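Local coordinates for mitochondrial RNA-binding protein 2 (Trypanosoma brucei, PDB 2GIA) that forms a four-chain complex with MRP1 that binds guide RNA and probably acts as an RNA matchmaker in mitochondrial RNA editing, at residues P44-V49 and S173-R178; V48-D53 and R58-R63; L73-Q78 and E160-T165; A125-N130 and V166-A171. One frame throughout, in Å; residues are numbered along the deposited sequence.

Interaction 1: P44-V49 and S173-R178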
# COMPACT_ATOMS: atom_id res chain seq x y z
N PRO D 44 -16.30 -4.89 -5.28
CA PRO D 44 -15.27 -3.86 -5.50
C PRO D 44 -15.00 -3.94 -7.02
O PRO D 44 -14.96 -5.03 -7.58
CB PRO D 44 -14.09 -4.38 -4.70
CG PRO D 44 -14.76 -5.01 -3.51
CD PRO D 44 -15.97 -5.76 -4.14
N ALA D 45 -14.77 -2.81 -7.68
CA ALA D 45 -14.60 -2.87 -9.14
C ALA D 45 -14.10 -1.56 -9.73
O ALA D 45 -14.05 -0.53 -9.06
CB ALA D 45 -16.00 -3.14 -9.79
N PHE D 46 -13.70 -1.61 -10.98
CA PHE D 46 -13.40 -0.36 -11.70
C PHE D 46 -13.85 -0.61 -13.14
O PHE D 46 -14.00 -1.75 -13.55
CB PHE D 46 -11.93 0.08 -11.66
CG PHE D 46 -10.97 -0.82 -12.38
CD1 PHE D 46 -10.51 -0.49 -13.66
CD2 PHE D 46 -10.49 -2.00 -11.77
CE1 PHE D 46 -9.59 -1.30 -14.34
CE2 PHE D 46 -9.55 -2.82 -12.44
CZ PHE D 46 -9.11 -2.46 -13.72
N ASP D 47 -14.09 0.46 -13.91
CA ASP D 47 -14.56 0.29 -15.29
C ASP D 47 -13.50 0.71 -16.27
O ASP D 47 -12.79 1.70 -16.01
CB ASP D 47 -15.78 1.17 -15.52
CG ASP D 47 -16.85 0.96 -14.50
OD1 ASP D 47 -17.14 -0.21 -14.19
OD2 ASP D 47 -17.42 1.96 -14.02
N VAL D 48 -13.39 -0.00 -17.40
CA VAL D 48 -12.44 0.38 -18.45
C VAL D 48 -13.45 0.77 -19.54
O VAL D 48 -14.10 -0.08 -20.15
CB VAL D 48 -11.54 -0.80 -18.90
CG1 VAL D 48 -10.70 -0.38 -20.16
CG2 VAL D 48 -10.55 -1.17 -17.76
N VAL D 49 -13.58 2.08 -19.77
CA VAL D 49 -14.57 2.61 -20.68
C VAL D 49 -14.00 3.02 -22.04
O VAL D 49 -13.10 3.85 -22.12
CB VAL D 49 -15.27 3.81 -20.02
CG1 VAL D 49 -16.52 4.20 -20.81
CG2 VAL D 49 -15.62 3.48 -18.56
N SER D 173 -3.89 0.34 -16.95
CA SER D 173 -3.03 -0.74 -16.54
C SER D 173 -2.65 -0.54 -15.07
O SER D 173 -2.60 -1.49 -14.29
CB SER D 173 -1.75 -0.74 -17.38
OG SER D 173 -2.07 -1.03 -18.73
N LEU D 174 -2.36 0.71 -14.70
CA LEU D 174 -2.02 1.03 -13.31
C LEU D 174 -3.25 0.71 -12.45
O LEU D 174 -3.13 0.13 -11.38
CB LEU D 174 -1.69 2.53 -13.20
CG LEU D 174 -1.23 3.06 -11.85
CD1 LEU D 174 -0.15 2.15 -11.28
CD2 LEU D 174 -0.66 4.50 -12.03
N MET D 175 -4.44 1.07 -12.94
CA MET D 175 -5.65 0.75 -12.20
C MET D 175 -5.79 -0.74 -11.99
O MET D 175 -6.14 -1.18 -10.91
CB MET D 175 -6.89 1.26 -12.92
CG MET D 175 -7.03 2.77 -12.89
SD MET D 175 -8.39 3.37 -13.96
CE MET D 175 -9.65 2.80 -12.93
N LEU D 176 -5.52 -1.53 -13.03
CA LEU D 176 -5.63 -2.99 -12.89
C LEU D 176 -4.57 -3.51 -11.90
O LEU D 176 -4.86 -4.38 -11.10
CB LEU D 176 -5.48 -3.67 -14.27
CG LEU D 176 -5.58 -5.20 -14.26
CD1 LEU D 176 -7.00 -5.64 -13.85
CD2 LEU D 176 -5.21 -5.74 -15.65
N GLN D 177 -3.34 -2.97 -11.95
CA GLN D 177 -2.31 -3.45 -11.03
C GLN D 177 -2.71 -3.15 -9.57
O GLN D 177 -2.53 -4.00 -8.70
CB GLN D 177 -0.93 -2.83 -11.39
CG GLN D 177 0.36 -3.53 -10.76
CD GLN D 177 0.58 -3.23 -9.26
OE1 GLN D 177 0.15 -2.19 -8.76
NE2 GLN D 177 1.30 -4.12 -8.54
N ARG D 178 -3.25 -1.96 -9.29
CA ARG D 178 -3.64 -1.64 -7.90
C ARG D 178 -4.86 -2.46 -7.48
O ARG D 178 -4.97 -2.91 -6.34
CB ARG D 178 -3.95 -0.13 -7.74
CG ARG D 178 -2.73 0.78 -8.06
CD ARG D 178 -1.41 0.22 -7.45
NE ARG D 178 -1.42 0.08 -5.98
CZ ARG D 178 -0.54 -0.65 -5.28
NH1 ARG D 178 0.42 -1.34 -5.91
NH2 ARG D 178 -0.56 -0.64 -3.94
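Phe46 sends its ring from strand 45-50 onto Met175 and Leu176 of helix 170-187, a sheet-on-helix contact inside the Whirly-type fold of two four-stranded antiparallel sheets and flanking helices. The tight part lies around this one ring. Met175 touches it twice: CB stands over one face, shifted toward the rim, 4.3 Å from the centroid of the Phe46 ring in a CH-pi contact, while a bend at chi3 (72°) brings Met175 CE back to 3.5 Å from Phe46 CD1. Met175 SD lies 5.4 Å from the Phe46 ring centroid and approaches it obliquely, a Met-aromatic contact secondary to the two carbon contacts. At the far end of the ring, Phe46 CZ meets Leu176 CA at 3.6 Å, and Leu176 CD1 sits at the ring edge, in its plane, 3.8 Å from Phe46 CZ. A chi1 of 67° sets CG of Phe46 between its backbone N and carbonyl carbon, which lays the ring across Met175 and Leu176. Phe179 adds an edge-to-face ring contact.

Away from the ring the two segments separate; even the nearest pair, Phe46 CA and Met175 CA, is 7.8 Å apart. Asp47, partly exposed, directs its CB away from the helix and forms a salt bridge with Arg63. On the helix, partly exposed Arg178 forms a salt bridge through NE with Asp144 of a neighbouring MRP1 chain. Arg178 NH1 also donates to Gln177 OE1 at 3.0 Å, reaching a lone pair in the carbonyl plane at a C=O...N angle of 127°.

Interaction 2: V48-D53 and R58-R63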
# COMPACT_ATOMS: atom_id res chain seq x y z
N VAL D 48 -13.39 -0.00 -17.40
CA VAL D 48 -12.44 0.38 -18.45
C VAL D 48 -13.45 0.77 -19.54
O VAL D 48 -14.10 -0.08 -20.15
CB VAL D 48 -11.54 -0.80 -18.90
CG1 VAL D 48 -10.70 -0.38 -20.16
CG2 VAL D 48 -10.55 -1.17 -17.76
N VAL D 49 -13.58 2.08 -19.77
CA VAL D 49 -14.57 2.61 -20.68
C VAL D 49 -14.00 3.02 -22.04
O VAL D 49 -13.10 3.85 -22.12
CB VAL D 49 -15.27 3.81 -20.02
CG1 VAL D 49 -16.52 4.20 -20.81
CG2 VAL D 49 -15.62 3.48 -18.56
N HIS D 50 -14.54 2.42 -23.09
CA HIS D 50 -14.08 2.72 -24.45
C HIS D 50 -15.27 2.99 -25.39
O HIS D 50 -15.50 2.27 -26.37
CB HIS D 50 -13.24 1.55 -24.99
CG HIS D 50 -11.99 1.28 -24.20
ND1 HIS D 50 -11.30 2.28 -23.53
CD2 HIS D 50 -11.26 0.15 -24.05
CE1 HIS D 50 -10.20 1.77 -23.00
NE2 HIS D 50 -10.15 0.48 -23.30
N TRP D 51 -16.05 4.01 -25.03
CA TRP D 51 -17.23 4.43 -25.79
C TRP D 51 -16.84 4.99 -27.15
O TRP D 51 -15.75 5.53 -27.34
CB TRP D 51 -17.96 5.54 -25.05
CG TRP D 51 -18.57 5.18 -23.74
CD1 TRP D 51 -18.67 5.98 -22.65
CD2 TRP D 51 -19.27 3.97 -23.42
NE1 TRP D 51 -19.39 5.36 -21.67
CE2 TRP D 51 -19.77 4.12 -22.11
CE3 TRP D 51 -19.52 2.78 -24.11
CZ2 TRP D 51 -20.52 3.13 -21.47
CZ3 TRP D 51 -20.26 1.79 -23.48
CH2 TRP D 51 -20.75 1.97 -22.17
N ASN D 52 -17.76 4.88 -28.09
CA ASN D 52 -17.54 5.40 -29.43
C ASN D 52 -18.89 5.64 -30.08
O ASN D 52 -19.44 4.72 -30.68
CB ASN D 52 -16.73 4.42 -30.26
CG ASN D 52 -16.45 4.95 -31.66
OD1 ASN D 52 -15.92 6.04 -31.83
ND2 ASN D 52 -16.82 4.17 -32.67
N ASP D 53 -19.43 6.84 -29.93
CA ASP D 53 -20.73 7.17 -30.54
C ASP D 53 -20.53 7.20 -32.05
O ASP D 53 -21.36 6.69 -32.80
CB ASP D 53 -21.25 8.53 -30.08
CG ASP D 53 -21.53 8.59 -28.59
OD1 ASP D 53 -22.07 7.60 -28.03
OD2 ASP D 53 -21.22 9.63 -27.98
N ARG D 58 -18.15 -0.25 -32.36
CA ARG D 58 -16.78 -0.40 -31.91
C ARG D 58 -16.55 0.07 -30.45
O ARG D 58 -15.44 0.01 -29.93
CB ARG D 58 -15.86 0.34 -32.89
CG ARG D 58 -15.99 -0.21 -34.32
CD ARG D 58 -14.90 0.30 -35.28
NE ARG D 58 -15.02 1.73 -35.57
CZ ARG D 58 -14.17 2.41 -36.34
NH1 ARG D 58 -13.13 1.80 -36.90
NH2 ARG D 58 -14.36 3.71 -36.53
N GLY D 59 -17.63 0.52 -29.81
CA GLY D 59 -17.53 0.97 -28.43
C GLY D 59 -17.81 -0.17 -27.47
O GLY D 59 -18.70 -0.99 -27.70
N HIS D 60 -17.05 -0.25 -26.38
CA HIS D 60 -17.24 -1.32 -25.42
C HIS D 60 -16.88 -0.86 -24.00
O HIS D 60 -16.27 0.19 -23.80
CB HIS D 60 -16.40 -2.57 -25.78
CG HIS D 60 -14.94 -2.28 -25.95
ND1 HIS D 60 -14.38 -1.92 -27.16
CD2 HIS D 60 -13.92 -2.26 -25.05
CE1 HIS D 60 -13.09 -1.68 -27.00
NE2 HIS D 60 -12.79 -1.88 -25.73
N LEU D 61 -17.31 -1.67 -23.04
CA LEU D 61 -17.05 -1.42 -21.63
C LEU D 61 -16.61 -2.73 -20.98
O LEU D 61 -17.23 -3.79 -21.20
CB LEU D 61 -18.32 -0.92 -20.93
CG LEU D 61 -18.36 -0.97 -19.39
CD1 LEU D 61 -17.41 0.09 -18.77
CD2 LEU D 61 -19.78 -0.71 -18.94
N LEU D 62 -15.53 -2.66 -20.21
CA LEU D 62 -15.08 -3.83 -19.46
C LEU D 62 -15.16 -3.40 -18.01
O LEU D 62 -14.57 -2.37 -17.63
CB LEU D 62 -13.64 -4.22 -19.79
CG LEU D 62 -13.14 -5.47 -19.03
CD1 LEU D 62 -13.83 -6.73 -19.56
CD2 LEU D 62 -11.65 -5.62 -19.21
N ARG D 63 -15.93 -4.15 -17.22
CA ARG D 63 -15.99 -3.84 -15.81
C ARG D 63 -15.17 -4.96 -15.19
O ARG D 63 -15.29 -6.14 -15.60
CB ARG D 63 -17.43 -3.85 -15.30
CG ARG D 63 -18.32 -2.75 -15.94
CD ARG D 63 -19.63 -2.57 -15.14
NE ARG D 63 -19.35 -1.98 -13.83
CZ ARG D 63 -19.60 -2.55 -12.65
NH1 ARG D 63 -20.15 -3.76 -12.57
NH2 ARG D 63 -19.29 -1.90 -11.53
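Val48 with Leu62 and His50 with His60 are the hydrogen-bonded pairs of an antiparallel beta hairpin, and each pair exchanges two backbone bonds. Val48 N reaches Leu62 O at 2.7 Å, and Leu62 N returns to Val48 O at 3.0 Å. His50 N donates to His60 O at 2.9 Å, and His60 N to His50 O at 3.0 Å. His50 O also receives a CA-H...O contact from Gly59 CA at 3.2 Å. Between these pairs lies the non-hydrogen-bonded pair Val49 and Leu61, whose side chains run alongside each other on the face opposite Val48 and His50. Trp51 CH2 rests 4.0 Å from Leu61 CB there.

The rings of His50 and His60 are nearly perpendicular (87°). His50 CB lies over the His60 face, and His60 NE2 meets the His50 edge in its plane, 3.0 Å from His50 CD2. Asn52 N is bonded to Gln78 OE1 and Asn52 ND2 to Asp55 O, while Arg58 salt-bridges Asp55. His50 ND1 turns back to Val49 O at 2.8 Å in a weak, bent bond, and His50 NE2 is bonded to Glu167 O. Carbonyl oxygens near both nitrogens, one weakly bonded, could favour a protonated His50 if nearby His60 is neutral.

Interaction 3: L73-Q78 and E160-T165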
# COMPACT_ATOMS: atom_id res chain seq x y z
N LEU D 73 -14.26 -10.55 -15.16
CA LEU D 73 -14.14 -9.59 -16.24
C LEU D 73 -15.51 -9.60 -16.96
O LEU D 73 -15.89 -10.61 -17.55
CB LEU D 73 -13.03 -10.01 -17.20
CG LEU D 73 -11.70 -10.45 -16.56
CD1 LEU D 73 -10.66 -10.81 -17.61
CD2 LEU D 73 -11.19 -9.28 -15.69
N ASP D 74 -16.26 -8.50 -16.86
CA ASP D 74 -17.57 -8.40 -17.54
C ASP D 74 -17.43 -7.53 -18.78
O ASP D 74 -17.29 -6.30 -18.69
CB ASP D 74 -18.63 -7.78 -16.63
CG ASP D 74 -19.21 -8.76 -15.63
OD1 ASP D 74 -18.92 -9.96 -15.69
OD2 ASP D 74 -19.98 -8.32 -14.74
N TYR D 75 -17.46 -8.16 -19.96
CA TYR D 75 -17.34 -7.40 -21.20
C TYR D 75 -18.71 -7.00 -21.78
O TYR D 75 -19.62 -7.83 -21.90
CB TYR D 75 -16.57 -8.22 -22.22
CG TYR D 75 -16.38 -7.49 -23.52
CD1 TYR D 75 -17.33 -7.59 -24.54
CD2 TYR D 75 -15.26 -6.67 -23.72
CE1 TYR D 75 -17.17 -6.90 -25.73
CE2 TYR D 75 -15.09 -5.98 -24.92
CZ TYR D 75 -16.05 -6.10 -25.92
OH TYR D 75 -15.90 -5.42 -27.10
N HIS D 76 -18.83 -5.72 -22.13
CA HIS D 76 -20.05 -5.13 -22.68
C HIS D 76 -19.81 -4.42 -24.02
O HIS D 76 -18.74 -3.85 -24.23
CB HIS D 76 -20.62 -4.05 -21.76
CG HIS D 76 -20.74 -4.46 -20.33
ND1 HIS D 76 -21.95 -4.54 -19.68
CD2 HIS D 76 -19.80 -4.76 -19.40
CE1 HIS D 76 -21.75 -4.87 -18.42
NE2 HIS D 76 -20.45 -5.01 -18.22
N ARG D 77 -20.82 -4.43 -24.89
CA ARG D 77 -20.75 -3.71 -26.17
C ARG D 77 -21.57 -2.45 -25.94
O ARG D 77 -22.50 -2.46 -25.14
CB ARG D 77 -21.40 -4.53 -27.29
CG ARG D 77 -22.88 -4.76 -27.05
CD ARG D 77 -23.43 -5.86 -27.95
NE ARG D 77 -24.78 -6.23 -27.54
CZ ARG D 77 -25.27 -7.46 -27.59
NH1 ARG D 77 -24.52 -8.46 -28.05
NH2 ARG D 77 -26.50 -7.70 -27.14
N GLN D 78 -21.22 -1.35 -26.61
CA GLN D 78 -21.97 -0.11 -26.43
C GLN D 78 -23.35 -0.36 -27.02
O GLN D 78 -23.45 -0.94 -28.09
CB GLN D 78 -21.27 1.03 -27.18
CG GLN D 78 -21.91 2.41 -26.96
CD GLN D 78 -20.98 3.54 -27.32
OE1 GLN D 78 -19.84 3.31 -27.74
NE2 GLN D 78 -21.45 4.78 -27.17
N GLU D 160 -21.35 -21.51 -30.16
CA GLU D 160 -21.16 -20.09 -30.41
C GLU D 160 -19.79 -19.58 -29.98
O GLU D 160 -19.19 -20.09 -29.04
CB GLU D 160 -22.25 -19.31 -29.69
CG GLU D 160 -23.65 -19.78 -30.05
CD GLU D 160 -24.68 -19.26 -29.07
OE1 GLU D 160 -24.76 -18.02 -28.90
OE2 GLU D 160 -25.41 -20.08 -28.48
N THR D 161 -19.32 -18.56 -30.67
CA THR D 161 -18.01 -17.99 -30.39
C THR D 161 -18.04 -16.47 -30.50
O THR D 161 -18.73 -15.91 -31.36
CB THR D 161 -16.97 -18.55 -31.37
OG1 THR D 161 -15.67 -18.07 -31.02
CG2 THR D 161 -17.28 -18.11 -32.78
N PHE D 162 -17.29 -15.80 -29.62
CA PHE D 162 -17.21 -14.34 -29.64
C PHE D 162 -15.79 -13.88 -29.29
O PHE D 162 -15.28 -14.16 -28.20
CB PHE D 162 -18.22 -13.72 -28.65
CG PHE D 162 -18.14 -12.22 -28.56
CD1 PHE D 162 -18.25 -11.43 -29.71
CD2 PHE D 162 -17.91 -11.59 -27.34
CE1 PHE D 162 -18.14 -10.04 -29.64
CE2 PHE D 162 -17.80 -10.19 -27.26
CZ PHE D 162 -17.91 -9.42 -28.41
N GLU D 163 -15.15 -13.18 -30.23
CA GLU D 163 -13.80 -12.68 -30.05
C GLU D 163 -13.79 -11.21 -29.63
O GLU D 163 -14.49 -10.38 -30.22
CB GLU D 163 -13.01 -12.83 -31.34
CG GLU D 163 -12.53 -14.25 -31.60
CD GLU D 163 -11.81 -14.38 -32.94
OE1 GLU D 163 -11.14 -13.40 -33.34
OE2 GLU D 163 -11.90 -15.45 -33.58
N TRP D 164 -13.00 -10.87 -28.62
CA TRP D 164 -12.97 -9.49 -28.16
C TRP D 164 -11.59 -9.14 -27.61
O TRP D 164 -10.85 -10.02 -27.18
CB TRP D 164 -14.05 -9.26 -27.10
CG TRP D 164 -14.01 -10.24 -25.94
CD1 TRP D 164 -14.48 -11.53 -25.92
CD2 TRP D 164 -13.56 -9.95 -24.61
NE1 TRP D 164 -14.36 -12.06 -24.65
CE2 TRP D 164 -13.79 -11.12 -23.83
CE3 TRP D 164 -12.98 -8.83 -24.00
CZ2 TRP D 164 -13.47 -11.17 -22.46
CZ3 TRP D 164 -12.66 -8.89 -22.64
CH2 TRP D 164 -12.91 -10.06 -21.89
N THR D 165 -11.26 -7.85 -27.64
CA THR D 165 -9.96 -7.34 -27.17
C THR D 165 -10.18 -6.07 -26.37
O THR D 165 -11.01 -5.23 -26.75
CB THR D 165 -9.03 -6.92 -28.36
OG1 THR D 165 -8.78 -8.05 -29.20
CG2 THR D 165 -7.68 -6.43 -27.86
O HOH W 1 -13.23 -6.31 -28.85
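Tyr75, Phe162 and Trp164 form an aromatic cluster that joins strand 70-78 of one sheet to strand 160-168 of the other. Its main element is a pair of reciprocal CH-pi contacts. The side chains of Tyr75 and Trp164 run antiparallel and overlap, and each lays its CB over the ring of the other: Tyr75 CB is 3.9 Å from the centroid of the Trp164 six-membered ring, almost on its normal, and Trp164 CB is 4.1 Å from the centroid of the Tyr75 ring. The planes are inclined by 36°, too far for a parallel stack. Tyr75 extends with CG opposite its own N (chi1 -179°), which carries its ring across toward strand 160-168.

Apolar contact adds the third ring. Phe162 comes in obliquely on the same side of the tyrosine as Trp164, with CE2 at 3.7 Å from Tyr75 CE1, and the tyrosine carbons lie at the edge of the Phe162 ring. The polar part is small: one water accepts from Thr165 N at 2.8 Å and is weakly bonded to Tyr75 OH at 3.3 Å. The indole NE1 has its partner outside the cluster, in Ser143 OG.

Around the cluster, His60 of strand 60-67 meets the opposite side of the Tyr75 ring. Trp164 packs on Leu62 and Val93 of the first sheet and on Leu139 and Cys141 of strand 137-145 in its own sheet. Phe162, near the start of strand 160-168, touches Val92 on strand 89-97; the same strand later leads into helix 170-187.

Interaction 4: A125-N130 and V166-A171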
# COMPACT_ATOMS: atom_id res chain seq x y z
N ALA D 125 -7.97 -16.91 -23.40
CA ALA D 125 -7.45 -15.53 -23.45
C ALA D 125 -5.99 -15.38 -23.05
O ALA D 125 -5.43 -16.25 -22.36
CB ALA D 125 -8.30 -14.64 -22.55
N THR D 126 -5.39 -14.28 -23.52
CA THR D 126 -4.00 -13.92 -23.17
C THR D 126 -3.96 -12.46 -22.71
O THR D 126 -4.81 -11.63 -23.13
CB THR D 126 -2.99 -14.04 -24.39
OG1 THR D 126 -3.24 -13.00 -25.34
CG2 THR D 126 -3.09 -15.43 -25.04
N PHE D 127 -2.98 -12.14 -21.86
CA PHE D 127 -2.80 -10.77 -21.37
C PHE D 127 -1.30 -10.57 -21.54
O PHE D 127 -0.51 -11.28 -20.95
CB PHE D 127 -3.20 -10.65 -19.87
CG PHE D 127 -3.12 -9.26 -19.34
CD1 PHE D 127 -4.12 -8.33 -19.63
CD2 PHE D 127 -2.02 -8.85 -18.58
CE1 PHE D 127 -4.05 -6.99 -19.18
CE2 PHE D 127 -1.92 -7.54 -18.13
CZ PHE D 127 -2.95 -6.60 -18.43
N THR D 128 -0.94 -9.57 -22.32
CA THR D 128 0.45 -9.33 -22.64
C THR D 128 0.72 -7.84 -22.73
O THR D 128 -0.21 -7.03 -22.85
CB THR D 128 0.73 -9.94 -24.03
OG1 THR D 128 -0.15 -9.32 -24.97
CG2 THR D 128 0.40 -11.44 -24.04
N PRO D 129 2.00 -7.45 -22.68
CA PRO D 129 2.35 -6.04 -22.79
C PRO D 129 2.09 -5.63 -24.24
O PRO D 129 2.17 -6.45 -25.16
CB PRO D 129 3.85 -5.99 -22.50
CG PRO D 129 4.19 -7.30 -21.92
CD PRO D 129 3.15 -8.29 -22.30
N ASN D 130 1.76 -4.37 -24.46
CA ASN D 130 1.54 -3.89 -25.82
C ASN D 130 2.82 -3.17 -26.24
O ASN D 130 3.22 -2.19 -25.63
CB ASN D 130 0.35 -2.93 -25.88
CG ASN D 130 0.10 -2.43 -27.29
OD1 ASN D 130 1.00 -2.46 -28.13
ND2 ASN D 130 -1.12 -1.95 -27.56
N VAL D 166 -9.43 -5.90 -25.27
CA VAL D 166 -9.53 -4.68 -24.47
C VAL D 166 -8.11 -4.17 -24.26
O VAL D 166 -7.27 -4.89 -23.73
CB VAL D 166 -10.20 -4.92 -23.09
CG1 VAL D 166 -10.18 -3.62 -22.26
CG2 VAL D 166 -11.66 -5.34 -23.29
N GLU D 167 -7.84 -2.96 -24.73
CA GLU D 167 -6.54 -2.33 -24.59
C GLU D 167 -6.52 -1.59 -23.24
O GLU D 167 -7.51 -0.95 -22.85
CB GLU D 167 -6.30 -1.28 -25.70
CG GLU D 167 -6.22 -1.83 -27.14
CD GLU D 167 -5.17 -2.91 -27.30
OE1 GLU D 167 -4.22 -2.99 -26.49
OE2 GLU D 167 -5.28 -3.69 -28.26
N PHE D 168 -5.41 -1.67 -22.54
CA PHE D 168 -5.26 -0.97 -21.28
C PHE D 168 -4.15 0.06 -21.47
O PHE D 168 -3.00 -0.33 -21.67
CB PHE D 168 -4.82 -1.95 -20.17
CG PHE D 168 -5.91 -2.85 -19.68
CD1 PHE D 168 -6.50 -2.64 -18.43
CD2 PHE D 168 -6.36 -3.91 -20.48
CE1 PHE D 168 -7.52 -3.49 -17.98
CE2 PHE D 168 -7.39 -4.76 -20.05
CZ PHE D 168 -7.98 -4.55 -18.80
N ASP D 169 -4.48 1.35 -21.44
CA ASP D 169 -3.42 2.36 -21.57
C ASP D 169 -2.67 2.49 -20.22
O ASP D 169 -2.86 1.68 -19.31
CB ASP D 169 -3.98 3.72 -22.05
CG ASP D 169 -4.87 4.44 -21.02
OD1 ASP D 169 -4.89 4.05 -19.83
OD2 ASP D 169 -5.54 5.42 -21.40
N VAL D 170 -1.78 3.46 -20.11
CA VAL D 170 -0.98 3.61 -18.90
C VAL D 170 -1.81 3.72 -17.63
O VAL D 170 -1.46 3.11 -16.62
CB VAL D 170 -0.06 4.82 -18.97
CG1 VAL D 170 0.72 4.97 -17.66
CG2 VAL D 170 0.90 4.65 -20.10
N ALA D 171 -2.86 4.52 -17.67
CA ALA D 171 -3.73 4.70 -16.51
C ALA D 171 -4.52 3.43 -16.19
O ALA D 171 -4.59 3.02 -15.05
CB ALA D 171 -4.71 5.87 -16.73
O HOH W 2 -2.97 -1.09 -24.76
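Phe127 meets Phe168 in a T-shaped stack: the Phe127 edge points at the Phe168 face, with the planes at 80° and the centroids 5.8 Å apart. Phe127 CE1 leads, 4.1 Å from Phe168 CD2. The Phe127 side chain sets off with CG opposite the backbone N (chi1 -176°), which carries the ring across to Phe168. Beside the rings, Asn130 ND2 donates a weak, bent bond to Glu167 OE1 at 3.4 Å, from an amide turned away from the carboxylate plane. A water donates to the same Glu167 OE1 at 2.9 Å and accepts weakly from Asn130 ND2 at 3.5 Å.

In the next shell, Leu176 of helix 170-187 touches both phenylalanines, and Phe105 of helix 101-109 meets the Phe127 ring. Thr138, on the strand between the two segments, is bonded through OG1 to Glu167 OE1, and Ala132 N holds Asn130 OD1. Asp169, the N-cap residue of helix 170-187, caps Glu172 N through OD1 and reaches Tyr76 OH of a neighbouring MRP1 chain through OD2.

The aromatic pair is backed by Leu176 and Phe105, whereas the polar link is loose; the Asn130 amide and the water, both donating to Glu167 OE1, would probably favour an ionised carboxylate.

Overall arrangement
The four contacts connect the two sheets and helix 170-187. Interactions 1 and 2 share Val48 and Val49, and a salt bridge, Asp47 OD1 to Arg63 NE at 2.9 Å, also joins them. Leu176 CD2 links interaction 1 to interaction 4, 3.7 Å from Phe127 CZ; the centres of these two contacts are about 12 Å apart. Interactions 2 and 3 meet where strands 60-67 and 70-78 pair, with a probable hydrogen bond from His76 N to Leu61 O at 2.7 Å. Val166 CG2, 3.9 Å from Tyr75 CE2, connects interactions 3 and 4. Interactions 1 and 3 stay about 6 Å apart at their nearest atoms. Interactions 1 and 4 also adjoin MRP1 in the guide-RNA-binding assembly.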